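Local coordinates for protein hypothetical oxidoreductase ycnD (Bacillus subtilis, PDB 1ZCH) that uses NADH or NADPH to reduce flavin mononucleotide, and also reduces nitroaromatic compounds, quinones, chromates and azo dyes, at residues Gln44-Ile49 / Val112-Ala117; Leu77-Asp82 / Ser159-Gly164; Lys172-Pro177 / Glu202-Tyr207. All blocks are in the same frame, centred on the assembly; numbering follows the deposited sequence.

Interaction 1 (Gln44-Ile49 / Val112-Ala117)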
ATOM      1  N   GLN A  44      -5.043  10.860  -4.753  1.00  8.25           N
ATOM      2  CA  GLN A  44      -3.609  10.968  -4.495  1.00  8.40           C
ATOM      3  C   GLN A  44      -3.358  11.312  -3.024  1.00  9.39           C
ATOM      4  O   GLN A  44      -2.660  12.272  -2.699  1.00 10.19           O
ATOM      5  CB  GLN A  44      -3.019  12.035  -5.431  1.00 10.12           C
ATOM      6  CG  GLN A  44      -3.258  11.687  -6.907  1.00  8.98           C
ATOM      7  CD  GLN A  44      -3.139  12.867  -7.852  1.00  9.71           C
ATOM      8  OE1 GLN A  44      -2.046  13.386  -8.097  1.00  9.64           O
ATOM      9  NE2 GLN A  44      -4.275  13.297  -8.395  1.00 11.21           N
ATOM     10  N   GLN A  45      -3.923  10.489  -2.146  1.00  8.86           N
ATOM     11  CA  GLN A  45      -3.831  10.683  -0.706  1.00 10.10           C
ATOM     12  C   GLN A  45      -2.505  10.295  -0.044  1.00  9.96           C
ATOM     13  O   GLN A  45      -2.486   9.759   1.069  1.00 11.14           O
ATOM     14  CB  GLN A  45      -4.994   9.948  -0.026  1.00 11.43           C
ATOM     15  CG  GLN A  45      -6.341  10.674  -0.120  1.00 11.90           C
ATOM     16  CD  GLN A  45      -7.175  10.330  -1.354  1.00 11.03           C
ATOM     17  OE1 GLN A  45      -8.170  10.999  -1.634  1.00 10.68           O
ATOM     18  NE2 GLN A  45      -6.790   9.282  -2.080  1.00 10.12           N
ATOM     19  N   VAL A  46      -1.399  10.569  -0.726  1.00 10.22           N
ATOM     20  CA  VAL A  46      -0.081  10.267  -0.185  1.00 10.04           C
ATOM     21  C   VAL A  46       0.887  11.395  -0.532  1.00 10.96           C
ATOM     22  O   VAL A  46       0.814  11.993  -1.609  1.00 10.27           O
ATOM     23  CB  VAL A  46       0.465   8.904  -0.728  1.00 10.73           C
ATOM     24  CG1 VAL A  46       0.475   8.901  -2.245  1.00 13.89           C
ATOM     25  CG2 VAL A  46       1.874   8.647  -0.191  1.00 12.01           C
ATOM     26  N   THR A  47       1.768  11.712   0.409  1.00  9.13           N
ATOM     27  CA  THR A  47       2.769  12.746   0.196  1.00  9.09           C
ATOM     28  C   THR A  47       4.118  12.121   0.504  1.00  8.65           C
ATOM     29  O   THR A  47       4.239  11.309   1.422  1.00  8.65           O
ATOM     30  CB  THR A  47       2.527  13.966   1.114  1.00  9.24           C
ATOM     31  OG1 THR A  47       1.397  14.698   0.625  1.00 10.93           O
ATOM     32  CG2 THR A  47       3.751  14.884   1.149  1.00 11.51           C
ATOM     33  N   VAL A  48       5.125  12.487  -0.283  1.00  7.99           N
ATOM     34  CA  VAL A  48       6.464  11.961  -0.086  1.00  8.78           C
ATOM     35  C   VAL A  48       7.401  13.101   0.274  1.00 10.66           C
ATOM     36  O   VAL A  48       7.533  14.061  -0.483  1.00 11.88           O
ATOM     37  CB  VAL A  48       7.005  11.287  -1.364  1.00  8.68           C
ATOM     38  CG1 VAL A  48       8.402  10.721  -1.097  1.00  9.23           C
ATOM     39  CG2 VAL A  48       6.060  10.177  -1.817  1.00  9.21           C
ATOM     40  N   ILE A  49       8.032  13.004   1.439  1.00 11.21           N
ATOM     41  CA  ILE A  49       8.987  14.022   1.859  1.00 11.40           C
ATOM     42  C   ILE A  49      10.368  13.437   1.566  1.00 12.09           C
ATOM     43  O   ILE A  49      10.694  12.352   2.050  1.00 10.85           O
ATOM     44  CB  ILE A  49       8.908  14.314   3.383  1.00 12.34           C
ATOM     45  CG1 ILE A  49       7.471  14.640   3.804  1.00 13.33           C
ATOM     46  CG2 ILE A  49       9.845  15.475   3.729  1.00 13.91           C
ATOM     47  CD1 ILE A  49       6.920  15.924   3.228  1.00 13.60           C
ATOM     48  N   VAL A 112      -3.619   2.633   2.289  1.00 10.85           N
ATOM     49  CA  VAL A 112      -3.528   1.859   1.053  1.00 10.07           C
ATOM     50  C   VAL A 112      -2.849   2.684  -0.043  1.00 11.55           C
ATOM     51  O   VAL A 112      -2.011   2.166  -0.782  1.00 10.88           O
ATOM     52  CB  VAL A 112      -4.926   1.395   0.569  1.00 10.98           C
ATOM     53  CG1 VAL A 112      -4.822   0.738  -0.817  1.00 10.49           C
ATOM     54  CG2 VAL A 112      -5.508   0.409   1.572  1.00 11.49           C
ATOM     55  N   ASP A 113      -3.206   3.961  -0.153  1.00 10.80           N
ATOM     56  CA  ASP A 113      -2.586   4.816  -1.163  1.00 11.05           C
ATOM     57  C   ASP A 113      -1.078   4.879  -0.888  1.00 10.81           C
ATOM     58  O   ASP A 113      -0.267   4.790  -1.810  1.00 10.93           O
ATOM     59  CB  ASP A 113      -3.186   6.233  -1.124  1.00 11.43           C
ATOM     60  CG  ASP A 113      -4.366   6.422  -2.094  1.00 14.27           C
ATOM     61  OD1 ASP A 113      -4.915   5.429  -2.622  1.00 13.27           O
ATOM     62  OD2 ASP A 113      -4.757   7.588  -2.322  1.00 15.99           O
ATOM     63  N   ALA A 114      -0.707   5.024   0.382  1.00  8.29           N
ATOM     64  CA  ALA A 114       0.704   5.096   0.762  1.00  9.70           C
ATOM     65  C   ALA A 114       1.446   3.787   0.483  1.00  9.39           C
ATOM     66  O   ALA A 114       2.613   3.800   0.090  1.00  9.55           O
ATOM     67  CB  ALA A 114       0.832   5.467   2.237  1.00 10.61           C
ATOM     68  N   GLY A 115       0.771   2.660   0.698  1.00  9.00           N
ATOM     69  CA  GLY A 115       1.388   1.367   0.437  1.00  8.72           C
ATOM     70  C   GLY A 115       1.630   1.203  -1.055  1.00  8.27           C
ATOM     71  O   GLY A 115       2.668   0.689  -1.491  1.00  7.15           O
ATOM     72  N   ILE A 116       0.657   1.627  -1.853  1.00  7.27           N
ATOM     73  CA  ILE A 116       0.799   1.549  -3.302  1.00  7.55           C
ATOM     74  C   ILE A 116       2.006   2.395  -3.695  1.00  7.85           C
ATOM     75  O   ILE A 116       2.834   1.982  -4.511  1.00  7.83           O
ATOM     76  CB  ILE A 116      -0.456   2.095  -4.015  1.00  8.12           C
ATOM     77  CG1 ILE A 116      -1.611   1.103  -3.845  1.00  8.62           C
ATOM     78  CG2 ILE A 116      -0.162   2.352  -5.494  1.00  6.39           C
ATOM     79  CD1 ILE A 116      -2.931   1.642  -4.341  1.00 12.86           C
ATOM     80  N   ALA A 117       2.106   3.580  -3.102  1.00  7.93           N
ATOM     81  CA  ALA A 117       3.215   4.488  -3.397  1.00  8.34           C
ATOM     82  C   ALA A 117       4.563   3.882  -3.006  1.00  9.12           C
ATOM     83  O   ALA A 117       5.515   3.914  -3.786  1.00  8.10           O
ATOM     84  CB  ALA A 117       3.007   5.823  -2.675  1.00  8.38           C
TER
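D113 and Q45 show how one helix carboxylate can pin the residue just ahead of a strand. The polar part centres on a single oxygen, D113 OD2, which takes two donors from Q45. The backbone Q45 N lies 3.0 Å from D113 OD2 and meets the anti lone pair of that oxygen. Q45 NE2 comes in on the syn side, 2.7 Å from D113 OD2, and stands 31° out of the carboxylate plane. The glutamine chain turns sharply at chi2 (89°), so that its amide folds back over its own backbone N and both N-H groups converge on the same oxygen. The second oxygen, D113 OD1, accepts from S40 N, and Q45 OE1 is bonded to Y228 OH of the second subunit. An alanine in place of D113 would probably leave Q45 N and S40 N without these acceptors and take from Q45 NE2 its short bond, its contact with S40 O being weak.

The setting is the α+β core of a nitroreductase. Helix 104-127 packs against strand 46-51, the outermost strand on its side of the sheet within the chain, and V48 and I49 pair in parallel with a strand of the second subunit, carrying the sheet across the dimer interface. Strand 46-49 and helix 112-117 approach to 8.3 Å, their directions 48° apart.

The apolar part is small and rests on V46. With CG2 anti to the backbone N, V46 CG2 reaches 3.9 Å from A117 CB and 4.1 Å from A114 CB, while V46 CG1 lies 4.0 Å from A117 CB.

Interaction 2 (Leu77-Asp82 / Ser159-Gly164)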
ATOM      1  N   LEU A  77      13.125   8.788   2.219  1.00 10.16           N
ATOM      2  CA  LEU A  77      11.820   9.262   1.771  1.00  9.99           C
ATOM      3  C   LEU A  77      10.798   8.918   2.845  1.00 10.93           C
ATOM      4  O   LEU A  77      10.820   7.818   3.397  1.00 10.72           O
ATOM      5  CB  LEU A  77      11.403   8.575   0.467  1.00 10.97           C
ATOM      6  CG  LEU A  77      12.325   8.695  -0.747  1.00 12.49           C
ATOM      7  CD1 LEU A  77      11.683   8.001  -1.948  1.00 12.72           C
ATOM      8  CD2 LEU A  77      12.580  10.166  -1.051  1.00 12.05           C
ATOM      9  N   LEU A  78       9.911   9.856   3.152  1.00  8.35           N
ATOM     10  CA  LEU A  78       8.872   9.593   4.141  1.00  9.20           C
ATOM     11  C   LEU A  78       7.525   9.595   3.433  1.00  7.45           C
ATOM     12  O   LEU A  78       7.125  10.602   2.851  1.00  8.19           O
ATOM     13  CB  LEU A  78       8.861  10.657   5.242  1.00  9.73           C
ATOM     14  CG  LEU A  78       7.749  10.422   6.275  1.00  9.29           C
ATOM     15  CD1 LEU A  78       7.996   9.111   7.005  1.00 10.56           C
ATOM     16  CD2 LEU A  78       7.701  11.579   7.261  1.00 12.23           C
ATOM     17  N   PHE A  79       6.844   8.454   3.465  1.00  7.60           N
ATOM     18  CA  PHE A  79       5.533   8.328   2.840  1.00  7.66           C
ATOM     19  C   PHE A  79       4.483   8.602   3.906  1.00  8.23           C
ATOM     20  O   PHE A  79       4.434   7.923   4.935  1.00  8.08           O
ATOM     21  CB  PHE A  79       5.361   6.919   2.261  1.00  7.63           C
ATOM     22  CG  PHE A  79       6.205   6.662   1.047  1.00  8.74           C
ATOM     23  CD1 PHE A  79       5.656   6.754  -0.229  1.00  8.28           C
ATOM     24  CD2 PHE A  79       7.566   6.379   1.175  1.00  8.86           C
ATOM     25  CE1 PHE A  79       6.451   6.570  -1.366  1.00  7.87           C
ATOM     26  CE2 PHE A  79       8.368   6.194   0.048  1.00  9.89           C
ATOM     27  CZ  PHE A  79       7.812   6.290  -1.224  1.00  9.16           C
ATOM     28  N   CYS A  80       3.654   9.611   3.658  1.00  7.93           N
ATOM     29  CA  CYS A  80       2.612  10.011   4.598  1.00  8.82           C
ATOM     30  C   CYS A  80       1.231   9.953   3.972  1.00  9.65           C
ATOM     31  O   CYS A  80       1.070  10.244   2.789  1.00  9.50           O
ATOM     32  CB  CYS A  80       2.828  11.458   5.058  1.00 11.42           C
ATOM     33  SG  CYS A  80       4.471  11.864   5.675  1.00 13.73           S
ATOM     34  N   ALA A  81       0.238   9.576   4.770  1.00  9.48           N
ATOM     35  CA  ALA A  81      -1.140   9.588   4.303  1.00  9.32           C
ATOM     36  C   ALA A  81      -1.404  11.094   4.311  1.00 10.48           C
ATOM     37  O   ALA A  81      -0.964  11.789   5.232  1.00 10.33           O
ATOM     38  CB  ALA A  81      -2.047   8.883   5.303  1.00 10.35           C
ATOM     39  N   ASP A  82      -2.109  11.606   3.307  1.00  8.27           N
ATOM     40  CA  ASP A  82      -2.351  13.044   3.237  1.00  9.48           C
ATOM     41  C   ASP A  82      -3.780  13.415   2.856  1.00  9.65           C
ATOM     42  O   ASP A  82      -4.230  13.133   1.744  1.00  8.72           O
ATOM     43  CB  ASP A  82      -1.382  13.673   2.223  1.00 10.34           C
ATOM     44  CG  ASP A  82      -1.412  15.201   2.232  1.00 10.39           C
ATOM     45  OD1 ASP A  82      -2.511  15.792   2.294  1.00 10.29           O
ATOM     46  OD2 ASP A  82      -0.328  15.815   2.154  1.00 11.22           O
ATOM     47  N   SER A 159       5.364   5.224   6.574  1.00 10.20           N
ATOM     48  CA  SER A 159       6.604   4.479   6.404  1.00  9.81           C
ATOM     49  C   SER A 159       7.671   5.260   5.665  1.00 10.48           C
ATOM     50  O   SER A 159       7.379   6.040   4.761  1.00 10.13           O
ATOM     51  CB  SER A 159       6.337   3.173   5.648  1.00 11.55           C
ATOM     52  OG  SER A 159       7.528   2.412   5.479  1.00 12.59           O
ATOM     53  N   GLY A 160       8.917   5.051   6.068  1.00  9.69           N
ATOM     54  CA  GLY A 160      10.006   5.707   5.385  1.00 10.66           C
ATOM     55  C   GLY A 160      10.522   4.714   4.366  1.00  9.84           C
ATOM     56  O   GLY A 160      10.089   3.556   4.334  1.00 11.35           O
ATOM     57  N   LEU A 161      11.418   5.167   3.504  1.00  9.62           N
ATOM     58  CA  LEU A 161      12.025   4.292   2.519  1.00  8.49           C
ATOM     59  C   LEU A 161      13.446   4.792   2.338  1.00  9.76           C
ATOM     60  O   LEU A 161      13.666   5.918   1.894  1.00  8.68           O
ATOM     61  CB  LEU A 161      11.290   4.340   1.175  1.00  8.36           C
ATOM     62  CG  LEU A 161      11.875   3.384   0.119  1.00  9.20           C
ATOM     63  CD1 LEU A 161      11.701   1.925   0.579  1.00  8.92           C
ATOM     64  CD2 LEU A 161      11.191   3.604  -1.224  1.00  8.43           C
ATOM     65  N   VAL A 162      14.401   3.958   2.725  1.00 10.12           N
ATOM     66  CA  VAL A 162      15.806   4.293   2.587  1.00 11.50           C
ATOM     67  C   VAL A 162      16.199   3.984   1.145  1.00 11.68           C
ATOM     68  O   VAL A 162      15.789   2.964   0.594  1.00 12.46           O
ATOM     69  CB  VAL A 162      16.664   3.447   3.558  1.00 11.89           C
ATOM     70  CG1 VAL A 162      18.145   3.669   3.286  1.00 12.74           C
ATOM     71  CG2 VAL A 162      16.332   3.817   4.998  1.00 10.65           C
ATOM     72  N   ILE A 163      16.971   4.874   0.530  1.00 12.69           N
ATOM     73  CA  ILE A 163      17.420   4.670  -0.841  1.00 12.80           C
ATOM     74  C   ILE A 163      18.894   5.053  -0.974  1.00 12.75           C
ATOM     75  O   ILE A 163      19.335   6.074  -0.438  1.00 10.48           O
ATOM     76  CB  ILE A 163      16.593   5.510  -1.849  1.00 13.55           C
ATOM     77  CG1 ILE A 163      15.113   5.126  -1.755  1.00 13.82           C
ATOM     78  CG2 ILE A 163      17.102   5.268  -3.271  1.00 12.39           C
ATOM     79  CD1 ILE A 163      14.217   5.891  -2.717  1.00 15.66           C
ATOM     80  N   GLY A 164      19.652   4.221  -1.680  1.00 12.49           N
ATOM     81  CA  GLY A 164      21.064   4.492  -1.875  1.00 14.21           C
ATOM     82  C   GLY A 164      21.726   3.399  -2.691  1.00 14.40           C
ATOM     83  O   GLY A 164      21.069   2.454  -3.122  1.00 13.51           O
TER
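F79 turns the CD2-CE2 edge of its ring to S159 and L161 of the neighbouring strand. Its CB starts 3.3 Å from S159 O, the carbonyl that also accepts the backbone N-H of F79 (F79 N to S159 O, 2.8 Å). With CG anti to the carbonyl carbon (chi1 -71°), the ring swings so that S159 O sits in its plane, at the edge that carries CD2, 3.6 Å from F79 CD2. One atom further, F79 CE2 meets L161 CB at 3.6 Å and comes near L161 CD2 as well. V48 CG2 of strand 46-51 lies over one face of the ring, near F79 CE1.

The same face of the sheet carries L77, whose CD1 presses on I163 CD1 at 3.4 Å, tighter than ordinary van der Waals contact. Between L77 and L161 the backbones exchange a pair of hydrogen bonds, and F79 and S159 do likewise, with S159 N to F79 O the longer of these at 3.3 Å. The intervening L78 and G160 form a non-hydrogen-bonded pair; beside it, G160 CA approaches L77 O to 3.0 Å in a CA-H...O contact.

Twisted to 156° between their directions, strands 77-82 and 159-164 are the two inner strands of the four-stranded antiparallel sheet of this nitroreductase fold, and S159 brings it to the FMN pocket.

Interaction 3 (Lys172-Pro177 / Glu202-Tyr207). With FMN (flavin mononucleotide), chain D.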
ATOM      1  N   LYS A 172      18.018 -12.983  -1.229  1.00 18.51           N
ATOM      2  CA  LYS A 172      16.573 -13.101  -1.111  1.00 18.95           C
ATOM      3  C   LYS A 172      16.156 -13.949   0.090  1.00 18.82           C
ATOM      4  O   LYS A 172      16.768 -14.976   0.394  1.00 18.96           O
ATOM      5  CB  LYS A 172      15.995 -13.687  -2.401  1.00 19.18           C
ATOM      6  CG  LYS A 172      16.161 -12.772  -3.610  1.00 20.71           C
ATOM      7  CD  LYS A 172      15.687 -13.427  -4.899  1.00 21.27           C
ATOM      8  CE  LYS A 172      14.207 -13.756  -4.855  1.00 24.61           C
ATOM      9  NZ  LYS A 172      13.742 -14.355  -6.140  1.00 27.29           N
ATOM     10  N   LYS A 173      15.109 -13.500   0.771  1.00 17.14           N
ATOM     11  CA  LYS A 173      14.584 -14.177   1.949  1.00 16.50           C
ATOM     12  C   LYS A 173      13.346 -14.984   1.558  1.00 16.73           C
ATOM     13  O   LYS A 173      12.432 -14.459   0.924  1.00 15.39           O
ATOM     14  CB  LYS A 173      14.222 -13.132   3.004  1.00 18.01           C
ATOM     15  CG  LYS A 173      13.709 -13.693   4.316  1.00 19.65           C
ATOM     16  CD  LYS A 173      13.253 -12.570   5.240  1.00 22.78           C
ATOM     17  CE  LYS A 173      14.366 -11.566   5.486  1.00 23.90           C
ATOM     18  NZ  LYS A 173      13.971 -10.521   6.468  1.00 23.50           N
ATOM     19  N   PRO A 174      13.300 -16.274   1.939  1.00 17.11           N
ATOM     20  CA  PRO A 174      12.169 -17.152   1.619  1.00 16.17           C
ATOM     21  C   PRO A 174      10.815 -16.571   2.017  1.00 14.35           C
ATOM     22  O   PRO A 174      10.688 -15.925   3.058  1.00 14.45           O
ATOM     23  CB  PRO A 174      12.485 -18.428   2.404  1.00 18.33           C
ATOM     24  CG  PRO A 174      13.975 -18.431   2.467  1.00 20.32           C
ATOM     25  CD  PRO A 174      14.288 -16.983   2.772  1.00 17.34           C
ATOM     26  N   ARG A 175       9.808 -16.818   1.184  1.00 13.39           N
ATOM     27  CA  ARG A 175       8.454 -16.341   1.446  1.00 10.36           C
ATOM     28  C   ARG A 175       7.542 -17.540   1.675  1.00 11.16           C
ATOM     29  O   ARG A 175       7.887 -18.669   1.328  1.00 10.59           O
ATOM     30  CB  ARG A 175       7.930 -15.540   0.251  1.00 12.23           C
ATOM     31  CG  ARG A 175       8.708 -14.272  -0.073  1.00 12.11           C
ATOM     32  CD  ARG A 175       8.602 -13.270   1.056  1.00 13.20           C
ATOM     33  NE  ARG A 175       8.894 -11.906   0.622  1.00 11.55           N
ATOM     34  CZ  ARG A 175      10.048 -11.273   0.817  1.00 13.73           C
ATOM     35  NH1 ARG A 175      11.054 -11.874   1.444  1.00 12.19           N
ATOM     36  NH2 ARG A 175      10.182 -10.019   0.403  1.00 10.43           N
ATOM     37  N   LEU A 176       6.383 -17.287   2.271  1.00 10.65           N
ATOM     38  CA  LEU A 176       5.401 -18.337   2.526  1.00 10.26           C
ATOM     39  C   LEU A 176       5.061 -19.044   1.220  1.00 11.80           C
ATOM     40  O   LEU A 176       5.149 -18.449   0.144  1.00 10.97           O
ATOM     41  CB  LEU A 176       4.116 -17.726   3.090  1.00 10.74           C
ATOM     42  CG  LEU A 176       4.077 -17.309   4.562  1.00 11.07           C
ATOM     43  CD1 LEU A 176       3.003 -16.250   4.766  1.00 10.57           C
ATOM     44  CD2 LEU A 176       3.811 -18.538   5.434  1.00 10.17           C
ATOM     45  N   PRO A 177       4.689 -20.331   1.295  1.00 11.56           N
ATOM     46  CA  PRO A 177       4.337 -21.053   0.068  1.00 13.47           C
ATOM     47  C   PRO A 177       3.212 -20.274  -0.615  1.00 13.77           C
ATOM     48  O   PRO A 177       2.325 -19.741   0.056  1.00 12.09           O
ATOM     49  CB  PRO A 177       3.866 -22.404   0.596  1.00 14.35           C
ATOM     50  CG  PRO A 177       4.739 -22.608   1.792  1.00 15.10           C
ATOM     51  CD  PRO A 177       4.712 -21.238   2.456  1.00 12.67           C
ATOM     52  N   GLU A 202      10.244 -24.667   8.863  1.00 15.96           N
ATOM     53  CA  GLU A 202      11.427 -25.503   8.678  1.00 19.79           C
ATOM     54  C   GLU A 202      12.330 -24.874   7.631  1.00 19.20           C
ATOM     55  O   GLU A 202      13.550 -24.835   7.787  1.00 18.77           O
ATOM     56  CB  GLU A 202      11.033 -26.912   8.236  1.00 23.07           C
ATOM     57  CG  GLU A 202       9.938 -27.535   9.079  1.00 29.69           C
ATOM     58  CD  GLU A 202      10.026 -29.045   9.117  1.00 33.97           C
ATOM     59  OE1 GLU A 202      10.324 -29.650   8.062  1.00 36.01           O
ATOM     60  OE2 GLU A 202       9.788 -29.625  10.199  1.00 35.44           O
ATOM     61  N   GLN A 203      11.720 -24.374   6.563  1.00 18.52           N
ATOM     62  CA  GLN A 203      12.467 -23.730   5.491  1.00 18.32           C
ATOM     63  C   GLN A 203      13.209 -22.506   6.011  1.00 18.55           C
ATOM     64  O   GLN A 203      14.379 -22.291   5.686  1.00 19.41           O
ATOM     65  CB  GLN A 203      11.514 -23.289   4.377  0.50 18.51           C
ATOM     66  CG  GLN A 203      10.810 -24.413   3.645  0.50 19.44           C
ATOM     67  CD  GLN A 203       9.782 -23.893   2.658  0.50 21.10           C
ATOM     68  OE1 GLN A 203      10.081 -23.029   1.833  0.50 21.78           O
ATOM     69  NE2 GLN A 203       8.564 -24.417   2.735  0.50 20.44           N
ATOM     70  N   MET A 204      12.521 -21.704   6.818  1.00 17.86           N
ATOM     71  CA  MET A 204      13.102 -20.483   7.368  1.00 19.07           C
ATOM     72  C   MET A 204      14.251 -20.731   8.344  1.00 20.69           C
ATOM     73  O   MET A 204      15.264 -20.030   8.301  1.00 21.19           O
ATOM     74  CB  MET A 204      12.013 -19.648   8.054  1.00 18.32           C
ATOM     75  CG  MET A 204      12.475 -18.272   8.532  1.00 18.70           C
ATOM     76  SD  MET A 204      13.199 -17.247   7.213  1.00 22.52           S
ATOM     77  CE  MET A 204      11.719 -16.739   6.310  1.00 19.64           C
ATOM     78  N   SER A 205      14.100 -21.714   9.226  1.00 22.41           N
ATOM     79  CA  SER A 205      15.154 -22.009  10.190  1.00 25.13           C
ATOM     80  C   SER A 205      16.413 -22.436   9.445  1.00 26.41           C
ATOM     81  O   SER A 205      17.516 -21.990   9.765  1.00 25.59           O
ATOM     82  CB  SER A 205      14.703 -23.113  11.155  0.50 24.89           C
ATOM     83  OG  SER A 205      14.323 -24.287  10.459  0.50 26.21           O
ATOM     84  N   GLU A 206      16.242 -23.292   8.441  1.00 28.76           N
ATOM     85  CA  GLU A 206      17.368 -23.765   7.640  1.00 31.29           C
ATOM     86  C   GLU A 206      18.040 -22.588   6.942  1.00 31.44           C
ATOM     87  O   GLU A 206      19.268 -22.484   6.919  1.00 31.32           O
ATOM     88  CB  GLU A 206      16.891 -24.778   6.596  1.00 33.16           C
ATOM     89  CG  GLU A 206      16.334 -26.063   7.184  1.00 37.14           C
ATOM     90  CD  GLU A 206      15.944 -27.074   6.120  1.00 39.95           C
ATOM     91  OE1 GLU A 206      16.796 -27.392   5.262  1.00 41.74           O
ATOM     92  OE2 GLU A 206      14.791 -27.556   6.145  1.00 40.88           O
ATOM     93  N   TYR A 207      17.226 -21.703   6.377  1.00 31.36           N
ATOM     94  CA  TYR A 207      17.729 -20.526   5.680  1.00 31.98           C
ATOM     95  C   TYR A 207      18.557 -19.640   6.607  1.00 33.11           C
ATOM     96  O   TYR A 207      19.655 -19.210   6.254  1.00 32.32           O
ATOM     97  CB  TYR A 207      16.564 -19.713   5.115  1.00 31.93           C
ATOM     98  CG  TYR A 207      16.971 -18.357   4.585  1.00 32.02           C
ATOM     99  CD1 TYR A 207      17.625 -18.233   3.360  1.00 32.25           C
ATOM    100  CD2 TYR A 207      16.727 -17.199   5.323  1.00 31.83           C
ATOM    101  CE1 TYR A 207      18.027 -16.988   2.881  1.00 33.03           C
ATOM    102  CE2 TYR A 207      17.126 -15.948   4.854  1.00 32.92           C
ATOM    103  CZ  TYR A 207      17.775 -15.851   3.633  1.00 32.75           C
ATOM    104  OH  TYR A 207      18.171 -14.620   3.163  1.00 34.41           O
TER
HETATM  105  N1  FMN D 301      13.314  -3.073   7.902  1.00 16.46           N
HETATM  106  C2  FMN D 301      14.088  -2.459   8.817  1.00 16.60           C
HETATM  107  O2  FMN D 301      15.256  -2.712   8.943  1.00 18.22           O
HETATM  108  N3  FMN D 301      13.560  -1.453   9.701  1.00 16.76           N
HETATM  109  C4  FMN D 301      12.218  -1.057   9.648  1.00 15.32           C
HETATM  110  O4  FMN D 301      11.815  -0.204  10.419  1.00 12.83           O
HETATM  111  C4A FMN D 301      11.368  -1.708   8.645  1.00 15.07           C
HETATM  112  N5  FMN D 301      10.041  -1.373   8.547  1.00 15.88           N
HETATM  113  C5A FMN D 301       9.320  -1.872   7.477  1.00 13.89           C
HETATM  114  C6  FMN D 301       7.994  -1.359   7.276  1.00 15.53           C
HETATM  115  C7  FMN D 301       7.215  -1.763   6.195  1.00 14.36           C
HETATM  116  C7M FMN D 301       5.847  -1.145   5.988  1.00 14.51           C
HETATM  117  C8  FMN D 301       7.731  -2.771   5.249  1.00 13.08           C
HETATM  118  C8M FMN D 301       6.950  -3.211   4.037  1.00 10.68           C
HETATM  119  C9  FMN D 301       9.028  -3.322   5.449  1.00 13.03           C
HETATM  120  C9A FMN D 301       9.838  -2.875   6.547  1.00 15.34           C
HETATM  121  N10 FMN D 301      11.226  -3.312   6.775  1.00 13.78           N
HETATM  122  C10 FMN D 301      11.989  -2.735   7.759  1.00 15.02           C
HETATM  123  C1' FMN D 301      11.812  -4.367   5.884  1.00 13.78           C
HETATM  124  C2' FMN D 301      11.306  -5.805   6.240  1.00 15.00           C
HETATM  125  O2' FMN D 301      12.023  -6.261   7.395  1.00 16.34           O
HETATM  126  C3' FMN D 301      11.564  -6.701   5.019  1.00 15.60           C
HETATM  127  O3' FMN D 301      10.777  -6.202   3.919  1.00 14.60           O
HETATM  128  C4' FMN D 301      11.155  -8.169   5.293  1.00 16.65           C
HETATM  129  O4' FMN D 301      11.960  -8.747   6.326  1.00 18.00           O
HETATM  130  C5' FMN D 301      11.284  -8.945   3.990  1.00 17.34           C
HETATM  131  O5' FMN D 301      12.793  -9.060   3.589  1.00 16.97           O
HETATM  132  P   FMN D 301      13.189  -8.484   2.221  1.00 17.87           P
HETATM  133  O1P FMN D 301      12.735  -9.372   1.165  1.00 17.26           O
HETATM  134  O2P FMN D 301      14.636  -8.386   2.175  1.00 16.69           O
HETATM  135  O3P FMN D 301      12.601  -7.164   2.026  1.00 15.04           O
HETATM  136  O   HOH W   1       7.866 -21.348   0.856  1.00 19.45           O
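FMN O1P is gripped by both terminal nitrogens of R175: R175 NH2 donates to FMN O1P at 2.7 Å (154° at the hydrogen) and R175 NH1 to FMN O1P at 3.0 Å. The phosphate oxygen lies at the edge of the guanidinium, near its plane, as suits a pair of N-H groups directed at one acceptor. R175 NH2 also bonds to A37 O and R175 NE to Q35 O, both of the second subunit, which would help hold the guanidinium in position. K173 takes the ribityl end of the same cofactor. Its chain, extended until a bend at chi3 (-56°), brings K173 NZ to 2.7 Å from FMN O4', with a weak bond to FMN O5' besides.

This is one of the segments that hold FMN in a dimeric nitroreductase of the frp family, the connection that follows strand 155-164, and here helix 190-212 backs it from the side away from the cofactor.

P174, wedged between the two basic residues in sequence, turns its ring toward the helix. P174 CD stands 3.4 Å from the centroid of the Y207 ring and only 6° off the ring normal, a CH-pi contact over the centre of one face. M204, bent at both chi2 and chi3, curls its methyl inward until M204 CE lies 3.5 Å from P174 O, an oxygen that also accepts from Y200 OH. K173 CG is 4.1 Å from the same M204 CE. Further along, a water donates to R175 O at 2.7 Å and, less certainly because Q203 has two conformers, to Q203 OE1.

In the fold
Interactions 1 and 2 adjoin, their centres about 9 Å apart, because strands 46-51 and 75-82 are neighbours in one sheet; T47 OG1 meets D82 OD2, and V46 and V48 pack on C80 and F79. Their segments alternate along the chain, and the two contacts jointly tie helix 104-127 to three of the four strands. Interaction 3 follows both in sequence and lies apart, its centre about 30 Å from that of interaction 1 and about 27 Å from that of interaction 2. It joins helix 190-212 to the loop 172-177 that holds the ribityl phosphate of FMN. Interactions 1 and 3 both touch the second subunit, consistent with FMN sites that depend on the dimer.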